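PDB 6GRH: microcin B17-processing protein McbB from Escherichia coli str. K-12 substr. MG1655, which is required to convert the inactive precursor of the antibiotic microcin B17 into the active peptide. Local coordinates for residues E41-V46 with K77-T82; E113-D118 with F241-I246; L143-E146 with D151-K154; S171-E176 with L232-S237. All coordinates share one frame; numbering follows the deposited sequence. Where two conformers were deposited one is given.

Interaction 1 lies apart from the rest, with its centre about 30 Å from the centre of the chain, in the helices that follow the first strands. Its centre is about 27 Å from that of interaction 2 and about 46 and 44 Å from those of interactions 3 and 4. The other three form a connected group. Interactions 2 and 4 share helix 236-254 and are joined by Ser242 OG and Tyr173 OH, 2.7 Å apart. Interactions 3 and 4 belong to neighbouring strands of one sheet, where His144 ND1 lies 2.7 Å from Ser171 OG. The second copy of McbB touches interactions 2 and 4. Interaction 3 lies near the zinc site, with the Val153 side chain about 9 Å from the metal.

Interaction 1 of 4, residues E41-V46 with K77-T82; sequences EGMKKV and KEFLIT
Met43 carries this contact, reaching from helix 41-46 to Phe79 and Leu80 of helix 77-82. Its CG is anti to the backbone N (chi1 -177°), and the chain then bends at its next two torsions. This bend brings the thioether down on the other helix. CE lies 3.8 Å from Phe79 CD2. SD sits 4.8 Å from the centroid of the Phe79 ring, an oblique Met-aromatic contact. On its other flank Met43 SD is 4.0 Å from Leu80 CD2, the two side chains running past each other in opposite directions. Packing is looser at Val46, whose CG1 stays 4.4 Å from Leu80 CD1. The helix axes are 12.3 Å apart and cross at -57°, so side chains alone bridge the gap. Glu78 and Thr82 of helix 77-82 are exposed and take no part in the packing. Thr82 OG1 bonds to Glu78 O at 2.7 Å, and the same oxygen also accepts the backbone bond from Thr82 N. An aromatic side chain of another protein's chain meets the Phe79 ring edge-to-face. Leu80 also packs on Leu62 of helix 59-68, Leu47 and Leu50 of helix 41-52, and Ile86 of strand 86-88.

Interaction 2 of 4, residues E113-D118 with F241-I246; sequences EQWKCD and FSYHLI
Gln114 and Trp115 both meet Tyr243, one through a hydrogen bond and the other through its ring. The hydrogen bond runs from Tyr243 OH to Gln114 OE1, 2.8 Å long. OE1 lies at the edge of the tyrosine ring, near its plane. The hydroxyl, in turn, approaches from above the amide plane, not along a lone pair. Amide and ring planes are 88° apart. The other end of the amide is also held: Gln114 NE2 bonds to Glu236 OE1 of the second subunit, which fixes the rotation of the group.

The aromatic contact is oblique, neither stacked nor edge-to-face. The six-membered ring of Trp115 and the Tyr243 ring have centroids 4.9 Å apart and planes at 52°. Trp115 CZ2 lies over one face of the tyrosine, toward its rim, 3.4 Å from Tyr243 CE1. Tyr243 CG is anti to the backbone N (chi1 -171°), which sends the phenol out from helix 241-246 to cross the indole at a slant.

The apolar contact is one turn further on. Ile246 CG2 lies 3.8 Å from Trp115 CH2, and Trp115 also touches Lys247 and Leu250 of the same helix. The indole thus lies against helix 236-254 over two turns.

Helix 111-115 is in the connection between parallel strands 97-102 and 122-127. Helix 236-254 meets the second copy of McbB: His244 ND1 bonds to Ser237 OG of that subunit, and its ring meets Phe241 of that subunit. The contact joins this crossover to helix 236-254, beside the interface between two copies of McbB.

Interaction 3 of 4, residues L143-E146 with D151-K154; sequences LHLE and DIVK
Leu143 and Leu145 use different first torsions to reach Ile152 and Val153. Leu143 has CG anti to the backbone N (chi1 174°), while Leu145 has CG anti to its carbonyl carbon (chi1 -62°). Both leave the same face of the chain, two residues apart, and both point toward the helix. On the helix, Ile152 presents its CG2 methyl.

Leu145 and Ile152 meet tip to tip. Leu145 CD1 is 3.9 Å from Ile152 CG2, and Leu145 CD2 is 4.1 Å from the same methyl. That methyl thus rests against both ends of the leucine fork. Leu143 takes the neighbouring place. Its CD2 lies 4.0 Å from Val153 CG2 and just as far from Val153 CA, so this leucine comes up to the helix backbone itself. Two longer contacts cross between the pairs: Leu143 CD1 is 4.3 Å from Ile152 CG2, and Leu145 CD1 is 4.4 Å from Val153 CG2. The four side chains make a wholly apolar patch, with no hydrogen bond between the segments.

Ile152 also touches Ile128. Val153 also packs on His193 and Phe194 of helix 193-204. These two follow Cys192, which holds the zinc ion with Cys195, Cys290 and Cys292. Val153 is near this site without being a ligand.

The patch closes the first half of a beta-alpha-beta unit. Strand 139-144 leads into helix 150-160, which packs back on it, and the chain then returns in strand 167-174, bonded to Leu143 through Ile169 and Ser171.

Interaction 4 of 4, residues S171-E176 with L232-S237; sequences SYYLKE and LALGES
The hairpin of strands 167-174 and 177-180 is met at its turn by Leu232 and, further down, by Leu234 packing on Tyr173. Leu232 N donates to Lys175 O at 2.9 Å, with an N-H...O angle of 155°. This backbone bond ties the loop 232-235 to the turn. Beside it, Leu232 and Glu176 lie side by side and point the same way, with Leu232 CD1 3.6 Å from Glu176 CG. Leu232 was modelled in two conformers, so this apolar contact holds for one of them. The backbone of Lys175 and Glu176 fits a type II' beta turn, with Lys175 at a positive phi of 56°.

The more buried half is a CH-pi contact. Leu234 CD1 sits over one face of the Tyr173 ring, 3.7 Å from its centroid and 19° off the normal. The other methyl shares that ring, with Leu234 CD2 3.7 Å from Tyr173 CE1. The phenol hydroxyl of Tyr173 bonds to Ser242 of helix 236-254. Gly235 is the N-cap of that helix, and Glu238 OE1 accepts a bond from its N. Just beyond, Ser237 OG bonds to Lys247 NZ of the second subunit.

Interaction 1 of 4, residues E41-V46 with K77-T82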
loop_
_atom_site.group_PDB
_atom_site.type_symbol
_atom_site.label_atom_id
_atom_site.label_comp_id
_atom_site.label_asym_id
_atom_site.label_seq_id
_atom_site.Cartn_x
_atom_site.Cartn_y
_atom_site.Cartn_z
ATOM N N GLU B 41 38.909 35.405 -23.641
ATOM C CA GLU B 41 37.956 35.971 -24.618
ATOM C C GLU B 41 37.416 34.942 -25.602
ATOM O O GLU B 41 36.225 34.914 -25.855
ATOM C CB GLU B 41 38.588 37.133 -25.424
ATOM C CG GLU B 41 38.832 38.408 -24.648
ATOM C CD GLU B 41 37.586 38.991 -23.985
ATOM O OE1 GLU B 41 36.434 38.752 -24.437
ATOM O OE2 GLU B 41 37.774 39.717 -22.988
ATOM N N GLY B 42 38.291 34.101 -26.149
ATOM C CA GLY B 42 37.875 33.018 -27.031
ATOM C C GLY B 42 36.839 32.069 -26.424
ATOM O O GLY B 42 35.866 31.693 -27.066
ATOM N N MET B 43 37.026 31.684 -25.164
ATOM C CA MET B 43 36.086 30.774 -24.535
ATOM C C MET B 43 34.781 31.522 -24.264
ATOM O O MET B 43 33.723 30.928 -24.367
ATOM C CB MET B 43 36.662 30.169 -23.269
ATOM C CG MET B 43 35.763 29.155 -22.596
ATOM S SD MET B 43 35.259 27.709 -23.573
ATOM C CE MET B 43 36.816 26.795 -23.594
ATOM N N LYS B 44 34.846 32.827 -23.963
ATOM C CA LYS B 44 33.604 33.616 -23.806
ATOM C C LYS B 44 32.784 33.538 -25.104
ATOM O O LYS B 44 31.606 33.239 -25.089
ATOM C CB LYS B 44 33.928 35.071 -23.450
ATOM C CG LYS B 44 32.731 36.003 -23.447
ATOM C CD LYS B 44 33.129 37.407 -23.008
ATOM C CE LYS B 44 31.926 38.332 -23.118
ATOM N NZ LYS B 44 32.245 39.728 -22.752
ATOM N N LYS B 45 33.452 33.783 -26.228
ATOM C CA LYS B 45 32.831 33.683 -27.552
ATOM C C LYS B 45 32.192 32.329 -27.824
ATOM O O LYS B 45 31.066 32.258 -28.298
ATOM C CB LYS B 45 33.842 34.051 -28.667
ATOM N N VAL B 46 32.901 31.257 -27.500
ATOM C CA VAL B 46 32.386 29.895 -27.660
ATOM C C VAL B 46 31.118 29.700 -26.841
ATOM O O VAL B 46 30.099 29.245 -27.355
ATOM C CB VAL B 46 33.474 28.858 -27.286
ATOM C CG1 VAL B 46 32.906 27.448 -27.196
ATOM C CG2 VAL B 46 34.613 28.902 -28.294
ATOM N N LYS B 77 36.958 21.040 -25.014
ATOM C CA LYS B 77 35.895 20.074 -24.773
ATOM C C LYS B 77 35.855 19.590 -23.329
ATOM O O LYS B 77 34.784 19.528 -22.736
ATOM C CB LYS B 77 36.011 18.878 -25.692
ATOM C CG LYS B 77 35.398 19.135 -27.052
ATOM C CD LYS B 77 35.788 18.014 -27.984
ATOM C CE LYS B 77 35.467 18.384 -29.409
ATOM N NZ LYS B 77 36.318 17.629 -30.368
ATOM N N GLU B 78 37.031 19.274 -22.792
ATOM C CA GLU B 78 37.177 18.863 -21.390
ATOM C C GLU B 78 36.638 19.926 -20.415
ATOM O O GLU B 78 35.979 19.603 -19.417
ATOM C CB GLU B 78 38.654 18.574 -21.077
ATOM C CG GLU B 78 38.859 17.829 -19.773
ATOM C CD GLU B 78 40.329 17.579 -19.459
ATOM O OE1 GLU B 78 41.237 18.042 -20.211
ATOM O OE2 GLU B 78 40.574 16.903 -18.436
ATOM N N PHE B 79 36.928 21.186 -20.709
ATOM C CA PHE B 79 36.403 22.306 -19.922
ATOM C C PHE B 79 34.871 22.352 -19.997
ATOM O O PHE B 79 34.196 22.450 -18.973
ATOM C CB PHE B 79 37.013 23.633 -20.399
ATOM C CG PHE B 79 36.404 24.843 -19.759
ATOM C CD1 PHE B 79 36.846 25.282 -18.521
ATOM C CD2 PHE B 79 35.350 25.502 -20.352
ATOM C CE1 PHE B 79 36.295 26.389 -17.917
ATOM C CE2 PHE B 79 34.780 26.610 -19.736
ATOM C CZ PHE B 79 35.269 27.056 -18.530
ATOM N N LEU B 80 34.342 22.266 -21.215
ATOM C CA LEU B 80 32.905 22.365 -21.433
ATOM C C LEU B 80 32.154 21.207 -20.784
ATOM O O LEU B 80 31.064 21.405 -20.280
ATOM C CB LEU B 80 32.595 22.438 -22.936
ATOM C CG LEU B 80 33.106 23.709 -23.646
ATOM C CD1 LEU B 80 33.000 23.586 -25.159
ATOM C CD2 LEU B 80 32.384 24.949 -23.169
ATOM N N ILE B 81 32.745 20.008 -20.801
ATOM C CA ILE B 81 32.136 18.831 -20.214
ATOM C C ILE B 81 32.200 18.900 -18.679
ATOM O O ILE B 81 31.190 18.645 -18.005
ATOM C CB ILE B 81 32.802 17.516 -20.683
ATOM C CG1 ILE B 81 32.425 17.241 -22.148
ATOM C CG2 ILE B 81 32.378 16.325 -19.810
ATOM C CD1 ILE B 81 33.330 16.237 -22.834
ATOM N N THR B 82 33.381 19.200 -18.149
ATOM C CA THR B 82 33.590 19.152 -16.695
ATOM C C THR B 82 32.800 20.234 -15.982
ATOM O O THR B 82 32.291 19.973 -14.906
ATOM C CB THR B 82 35.072 19.218 -16.291
ATOM O OG1 THR B 82 35.690 20.369 -16.882
ATOM C CG2 THR B 82 35.801 17.973 -16.729
#

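Interaction 2 of 4, residues E113-D118 with F241-I246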
loop_
_atom_site.group_PDB
_atom_site.type_symbol
_atom_site.label_atom_id
_atom_site.label_comp_id
_atom_site.label_asym_id
_atom_site.label_seq_id
_atom_site.Cartn_x
_atom_site.Cartn_y
_atom_site.Cartn_z
ATOM N N GLU B 113 9.581 23.144 -31.761
ATOM C CA GLU B 113 10.769 23.989 -31.881
ATOM C C GLU B 113 11.394 24.294 -30.513
ATOM O O GLU B 113 12.617 24.233 -30.382
ATOM C CB GLU B 113 10.478 25.259 -32.687
ATOM C CG GLU B 113 11.603 25.601 -33.662
ATOM C CD GLU B 113 11.702 24.619 -34.823
ATOM O OE1 GLU B 113 12.729 23.908 -34.949
ATOM O OE2 GLU B 113 10.744 24.561 -35.620
ATOM N N GLN B 114 10.571 24.592 -29.502
ATOM C CA GLN B 114 11.072 24.835 -28.137
ATOM C C GLN B 114 11.785 23.653 -27.527
ATOM O O GLN B 114 12.858 23.810 -26.928
ATOM C CB GLN B 114 9.939 25.189 -27.183
ATOM C CG GLN B 114 9.331 26.562 -27.412
ATOM C CD GLN B 114 8.079 26.787 -26.573
ATOM O OE1 GLN B 114 7.672 25.942 -25.725
ATOM N NE2 GLN B 114 7.455 27.939 -26.794
ATOM N N TRP B 115 11.196 22.472 -27.683
ATOM C CA TRP B 115 11.667 21.316 -26.938
ATOM C C TRP B 115 12.921 20.686 -27.513
ATOM O O TRP B 115 13.544 19.884 -26.839
ATOM C CB TRP B 115 10.544 20.288 -26.713
ATOM C CG TRP B 115 9.391 20.825 -25.860
ATOM C CD1 TRP B 115 9.302 22.042 -25.250
ATOM C CD2 TRP B 115 8.168 20.131 -25.542
ATOM N NE1 TRP B 115 8.092 22.152 -24.580
ATOM C CE2 TRP B 115 7.384 20.997 -24.740
ATOM C CE3 TRP B 115 7.649 18.880 -25.884
ATOM C CZ2 TRP B 115 6.115 20.638 -24.249
ATOM C CZ3 TRP B 115 6.367 18.524 -25.384
ATOM C CH2 TRP B 115 5.633 19.408 -24.596
ATOM N N LYS B 116 13.330 21.092 -28.722
ATOM C CA LYS B 116 14.656 20.741 -29.253
ATOM C C LYS B 116 15.792 21.188 -28.334
ATOM O O LYS B 116 16.808 20.501 -28.239
ATOM C CB LYS B 116 14.866 21.317 -30.671
ATOM C CG LYS B 116 13.986 20.674 -31.723
ATOM C CD LYS B 116 14.316 21.190 -33.129
ATOM C CE LYS B 116 13.523 20.463 -34.218
ATOM N NZ LYS B 116 13.477 18.970 -34.058
ATOM N N CYS B 117 15.628 22.304 -27.636
ATOM C CA CYS B 117 16.676 22.755 -26.728
ATOM C C CYS B 117 16.726 21.960 -25.414
ATOM O O CYS B 117 17.607 22.209 -24.589
ATOM C CB CYS B 117 16.574 24.249 -26.477
ATOM S SG CYS B 117 15.193 24.762 -25.464
ATOM N N ASP B 118 15.773 21.034 -25.220
ATOM C CA ASP B 118 15.825 20.018 -24.175
ATOM C C ASP B 118 16.192 18.659 -24.779
ATOM O O ASP B 118 16.053 17.627 -24.120
ATOM C CB ASP B 118 14.451 19.953 -23.485
ATOM C CG ASP B 118 13.960 21.337 -23.029
ATOM O OD1 ASP B 118 14.458 21.859 -22.007
ATOM O OD2 ASP B 118 13.096 21.935 -23.714
ATOM N N PHE B 241 1.391 24.078 -16.398
ATOM C CA PHE B 241 1.926 23.047 -15.500
ATOM C C PHE B 241 1.983 21.708 -16.213
ATOM O O PHE B 241 3.024 21.052 -16.227
ATOM C CB PHE B 241 1.014 22.985 -14.267
ATOM C CG PHE B 241 1.479 22.069 -13.170
ATOM C CD1 PHE B 241 2.445 22.480 -12.241
ATOM C CD2 PHE B 241 0.905 20.829 -13.014
ATOM C CE1 PHE B 241 2.838 21.648 -11.186
ATOM C CE2 PHE B 241 1.282 19.998 -11.966
ATOM C CZ PHE B 241 2.253 20.400 -11.054
ATOM N N SER B 242 0.867 21.332 -16.834
ATOM C CA SER B 242 0.773 20.087 -17.626
ATOM C C SER B 242 1.812 20.039 -18.748
ATOM O O SER B 242 2.488 19.040 -18.952
ATOM C CB SER B 242 -0.626 19.962 -18.238
ATOM O OG SER B 242 -1.631 19.867 -17.229
ATOM N N TYR B 243 1.931 21.156 -19.459
ATOM C CA TYR B 243 2.898 21.311 -20.557
ATOM C C TYR B 243 4.326 21.028 -20.088
ATOM O O TYR B 243 5.061 20.295 -20.747
ATOM C CB TYR B 243 2.785 22.732 -21.098
ATOM C CG TYR B 243 3.520 23.093 -22.359
ATOM C CD1 TYR B 243 3.066 22.656 -23.601
ATOM C CD2 TYR B 243 4.624 23.947 -22.321
ATOM C CE1 TYR B 243 3.710 23.047 -24.777
ATOM C CE2 TYR B 243 5.277 24.347 -23.501
ATOM C CZ TYR B 243 4.799 23.896 -24.727
ATOM O OH TYR B 243 5.437 24.262 -25.881
ATOM N N HIS B 244 4.700 21.593 -18.940
ATOM C CA HIS B 244 6.009 21.334 -18.383
ATOM C C HIS B 244 6.220 19.865 -17.997
ATOM O O HIS B 244 7.291 19.299 -18.269
ATOM C CB HIS B 244 6.252 22.250 -17.194
ATOM C CG HIS B 244 7.647 22.197 -16.677
ATOM N ND1 HIS B 244 8.743 22.568 -17.438
ATOM C CD2 HIS B 244 8.129 21.797 -15.476
ATOM C CE1 HIS B 244 9.840 22.379 -16.723
ATOM N NE2 HIS B 244 9.493 21.926 -15.527
ATOM N N LEU B 245 5.226 19.254 -17.339
ATOM C CA LEU B 245 5.321 17.834 -16.994
ATOM C C LEU B 245 5.466 16.897 -18.190
ATOM O O LEU B 245 6.246 15.943 -18.140
ATOM C CB LEU B 245 4.147 17.400 -16.108
ATOM C CG LEU B 245 4.164 17.866 -14.667
ATOM C CD1 LEU B 245 2.912 17.361 -13.939
ATOM C CD2 LEU B 245 5.364 17.345 -13.927
ATOM N N ILE B 246 4.741 17.192 -19.261
ATOM C CA ILE B 246 4.867 16.473 -20.536
ATOM C C ILE B 246 6.298 16.606 -21.077
ATOM O O ILE B 246 6.971 15.598 -21.390
ATOM C CB ILE B 246 3.821 16.958 -21.553
ATOM C CG1 ILE B 246 2.400 16.580 -21.101
ATOM C CG2 ILE B 246 4.063 16.366 -22.941
ATOM C CD1 ILE B 246 1.278 17.186 -21.913
#

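Interaction 3 of 4, residues L143-E146 with D151-K154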
loop_
_atom_site.group_PDB
_atom_site.type_symbol
_atom_site.label_atom_id
_atom_site.label_comp_id
_atom_site.label_asym_id
_atom_site.label_seq_id
_atom_site.Cartn_x
_atom_site.Cartn_y
_atom_site.Cartn_z
ATOM N N LEU B 143 -0.388 10.492 -26.372
ATOM C CA LEU B 143 -1.773 10.897 -26.574
ATOM C C LEU B 143 -2.231 11.748 -25.400
ATOM O O LEU B 143 -2.298 11.249 -24.290
ATOM C CB LEU B 143 -2.653 9.673 -26.720
ATOM C CG LEU B 143 -4.167 9.842 -26.797
ATOM C CD1 LEU B 143 -4.604 10.711 -27.972
ATOM C CD2 LEU B 143 -4.803 8.450 -26.878
ATOM N N HIS B 144 -2.552 13.016 -25.649
ATOM C CA HIS B 144 -2.946 13.934 -24.594
ATOM C C HIS B 144 -4.380 14.366 -24.859
ATOM O O HIS B 144 -4.665 14.937 -25.907
ATOM C CB HIS B 144 -2.012 15.138 -24.530
ATOM C CG HIS B 144 -2.456 16.189 -23.569
ATOM N ND1 HIS B 144 -2.381 16.015 -22.207
ATOM C CD2 HIS B 144 -3.046 17.385 -23.766
ATOM C CE1 HIS B 144 -2.875 17.086 -21.608
ATOM N NE2 HIS B 144 -3.252 17.948 -22.531
ATOM N N LEU B 145 -5.264 14.126 -23.881
ATOM C CA LEU B 145 -6.682 14.473 -23.981
ATOM C C LEU B 145 -7.159 15.386 -22.847
ATOM O O LEU B 145 -7.045 15.017 -21.669
ATOM C CB LEU B 145 -7.522 13.198 -23.964
ATOM C CG LEU B 145 -7.268 12.238 -25.127
ATOM C CD1 LEU B 145 -8.080 10.964 -24.967
ATOM C CD2 LEU B 145 -7.595 12.912 -26.449
ATOM N N GLU B 146 -7.665 16.568 -23.196
ATOM C CA GLU B 146 -8.467 17.386 -22.275
ATOM C C GLU B 146 -9.885 16.853 -22.141
ATOM O O GLU B 146 -10.441 16.802 -21.041
ATOM C CB GLU B 146 -8.509 18.859 -22.708
ATOM C CG GLU B 146 -7.261 19.601 -22.320
ATOM C CD GLU B 146 -7.337 21.119 -22.373
ATOM O OE1 GLU B 146 -8.431 21.728 -22.448
ATOM O OE2 GLU B 146 -6.243 21.695 -22.285
ATOM N N ASP B 151 -13.032 5.513 -26.047
ATOM C CA ASP B 151 -13.024 5.208 -27.484
ATOM C C ASP B 151 -11.858 5.829 -28.260
ATOM O O ASP B 151 -11.400 5.246 -29.230
ATOM C CB ASP B 151 -14.336 5.645 -28.165
ATOM C CG ASP B 151 -15.486 4.675 -27.935
ATOM O OD1 ASP B 151 -15.287 3.585 -27.350
ATOM O OD2 ASP B 151 -16.609 5.000 -28.364
ATOM N N ILE B 152 -11.394 7.010 -27.844
ATOM C CA ILE B 152 -10.258 7.664 -28.512
ATOM C C ILE B 152 -8.991 6.845 -28.291
ATOM O O ILE B 152 -8.245 6.583 -29.213
ATOM C CB ILE B 152 -10.045 9.083 -27.996
ATOM C CG1 ILE B 152 -11.276 9.947 -28.343
ATOM C CG2 ILE B 152 -8.765 9.656 -28.572
ATOM C CD1 ILE B 152 -11.308 11.285 -27.645
ATOM N N VAL B 153 -8.771 6.411 -27.052
ATOM C CA VAL B 153 -7.623 5.575 -26.737
ATOM C C VAL B 153 -7.715 4.264 -27.503
ATOM O O VAL B 153 -6.717 3.792 -28.047
ATOM C CB VAL B 153 -7.483 5.317 -25.217
ATOM C CG1 VAL B 153 -6.266 4.439 -24.924
ATOM C CG2 VAL B 153 -7.362 6.631 -24.470
ATOM N N LYS B 154 -8.909 3.687 -27.563
ATOM C CA LYS B 154 -9.105 2.423 -28.250
ATOM C C LYS B 154 -8.806 2.525 -29.755
ATOM O O LYS B 154 -8.178 1.633 -30.315
ATOM C CB LYS B 154 -10.535 1.945 -28.006
ATOM C CG LYS B 154 -10.925 0.629 -28.633
ATOM C CD LYS B 154 -12.332 0.272 -28.133
ATOM C CE LYS B 154 -12.898 -0.939 -28.831
ATOM N NZ LYS B 154 -12.414 -2.166 -28.135
#

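Interaction 4 of 4, residues S171-E176 with L232-S237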
loop_
_atom_site.group_PDB
_atom_site.type_symbol
_atom_site.label_atom_id
_atom_site.label_comp_id
_atom_site.label_asym_id
_atom_site.label_seq_id
_atom_site.Cartn_x
_atom_site.Cartn_y
_atom_site.Cartn_z
ATOM N N SER B 171 -2.021 10.867 -21.504
ATOM C CA SER B 171 -2.216 11.855 -20.449
ATOM C C SER B 171 -3.606 12.479 -20.526
ATOM O O SER B 171 -4.190 12.611 -21.583
ATOM C CB SER B 171 -1.090 12.904 -20.460
ATOM O OG SER B 171 -1.106 13.685 -21.629
ATOM N N TYR B 172 -4.161 12.788 -19.366
ATOM C CA TYR B 172 -5.584 13.109 -19.223
ATOM C C TYR B 172 -5.800 13.591 -17.774
ATOM O O TYR B 172 -4.882 13.515 -16.943
ATOM C CB TYR B 172 -6.470 11.868 -19.555
ATOM C CG TYR B 172 -6.096 10.654 -18.763
ATOM C CD1 TYR B 172 -5.058 9.831 -19.166
ATOM C CD2 TYR B 172 -6.719 10.375 -17.554
ATOM C CE1 TYR B 172 -4.677 8.736 -18.424
ATOM C CE2 TYR B 172 -6.343 9.289 -16.796
ATOM C CZ TYR B 172 -5.332 8.476 -17.227
ATOM O OH TYR B 172 -4.938 7.426 -16.468
ATOM N N TYR B 173 -7.001 14.082 -17.501
ATOM C CA TYR B 173 -7.339 14.674 -16.235
ATOM C C TYR B 173 -8.399 13.838 -15.550
ATOM O O TYR B 173 -9.292 13.320 -16.181
ATOM C CB TYR B 173 -7.794 16.114 -16.422
ATOM C CG TYR B 173 -6.721 16.968 -17.060
ATOM C CD1 TYR B 173 -5.806 17.675 -16.281
ATOM C CD2 TYR B 173 -6.593 17.036 -18.459
ATOM C CE1 TYR B 173 -4.806 18.453 -16.869
ATOM C CE2 TYR B 173 -5.600 17.805 -19.060
ATOM C CZ TYR B 173 -4.697 18.513 -18.254
ATOM O OH TYR B 173 -3.708 19.259 -18.854
ATOM N N LEU B 174 -8.267 13.691 -14.240
ATOM C CA LEU B 174 -9.218 12.933 -13.453
ATOM C C LEU B 174 -9.351 13.657 -12.143
ATOM O O LEU B 174 -8.349 13.819 -11.438
ATOM C CB LEU B 174 -8.741 11.499 -13.213
ATOM C CG LEU B 174 -9.571 10.632 -12.245
ATOM C CD1 LEU B 174 -10.993 10.502 -12.729
ATOM C CD2 LEU B 174 -8.889 9.283 -12.097
ATOM N N LYS B 175 -10.569 14.125 -11.880
ATOM C CA LYS B 175 -10.922 14.904 -10.697
ATOM C C LYS B 175 -10.033 16.146 -10.584
ATOM O O LYS B 175 -10.108 17.008 -11.454
ATOM C CB LYS B 175 -10.914 13.989 -9.462
ATOM C CG LYS B 175 -12.007 12.930 -9.571
ATOM C CD LYS B 175 -12.175 12.182 -8.258
ATOM C CE LYS B 175 -13.362 11.232 -8.298
ATOM N NZ LYS B 175 -13.921 11.070 -6.926
ATOM N N GLU B 176 -9.154 16.227 -9.584
ATOM C CA GLU B 176 -8.243 17.375 -9.466
ATOM C C GLU B 176 -6.813 17.008 -9.859
ATOM O O GLU B 176 -5.873 17.710 -9.470
ATOM C CB GLU B 176 -8.287 17.914 -8.035
ATOM C CG GLU B 176 -9.654 18.431 -7.643
ATOM C CD GLU B 176 -9.757 18.840 -6.183
ATOM O OE1 GLU B 176 -9.172 18.158 -5.305
ATOM O OE2 GLU B 176 -10.451 19.849 -5.918
ATOM N N LEU B 232 -11.829 18.743 -12.943
ATOM C CA LEU B 232 -12.017 20.177 -12.748
ATOM C C LEU B 232 -11.720 20.886 -14.061
ATOM O O LEU B 232 -10.923 20.408 -14.869
ATOM C CB LEU B 232 -11.119 20.730 -11.637
ATOM C CG LEU B 232 -11.549 20.553 -10.171
ATOM C CD1 LEU B 232 -10.694 21.461 -9.302
ATOM C CD2 LEU B 232 -13.021 20.849 -9.930
ATOM N N ALA B 233 -12.388 22.018 -14.250
ATOM C CA ALA B 233 -12.220 22.880 -15.424
ATOM C C ALA B 233 -10.793 23.448 -15.449
ATOM O O ALA B 233 -10.258 23.848 -14.427
ATOM C CB ALA B 233 -13.252 24.006 -15.414
ATOM N N LEU B 234 -10.185 23.464 -16.622
ATOM C CA LEU B 234 -8.807 23.854 -16.760
ATOM C C LEU B 234 -8.684 25.323 -17.093
ATOM O O LEU B 234 -9.471 25.843 -17.874
ATOM C CB LEU B 234 -8.120 23.020 -17.841
ATOM C CG LEU B 234 -8.036 21.523 -17.555
ATOM C CD1 LEU B 234 -7.387 20.822 -18.738
ATOM C CD2 LEU B 234 -7.224 21.258 -16.308
ATOM N N GLY B 235 -7.696 25.978 -16.482
ATOM C CA GLY B 235 -7.318 27.339 -16.817
ATOM C C GLY B 235 -5.958 27.305 -17.469
ATOM O O GLY B 235 -5.349 26.212 -17.584
ATOM N N GLU B 236 -5.469 28.487 -17.874
ATOM C CA GLU B 236 -4.148 28.622 -18.469
ATOM C C GLU B 236 -3.049 28.049 -17.565
ATOM O O GLU B 236 -2.135 27.389 -18.059
ATOM C CB GLU B 236 -3.810 30.078 -18.841
ATOM C CG GLU B 236 -2.557 30.222 -19.723
ATOM C CD GLU B 236 -1.854 31.600 -19.728
ATOM O OE1 GLU B 236 -2.490 32.661 -19.900
ATOM O OE2 GLU B 236 -0.601 31.620 -19.588
ATOM N N SER B 237 -3.119 28.278 -16.255
ATOM C CA SER B 237 -2.021 27.818 -15.397
ATOM C C SER B 237 -1.957 26.285 -15.316
ATOM O O SER B 237 -0.876 25.722 -15.318
ATOM C CB SER B 237 -2.095 28.443 -14.006
ATOM O OG SER B 237 -3.158 27.869 -13.272
#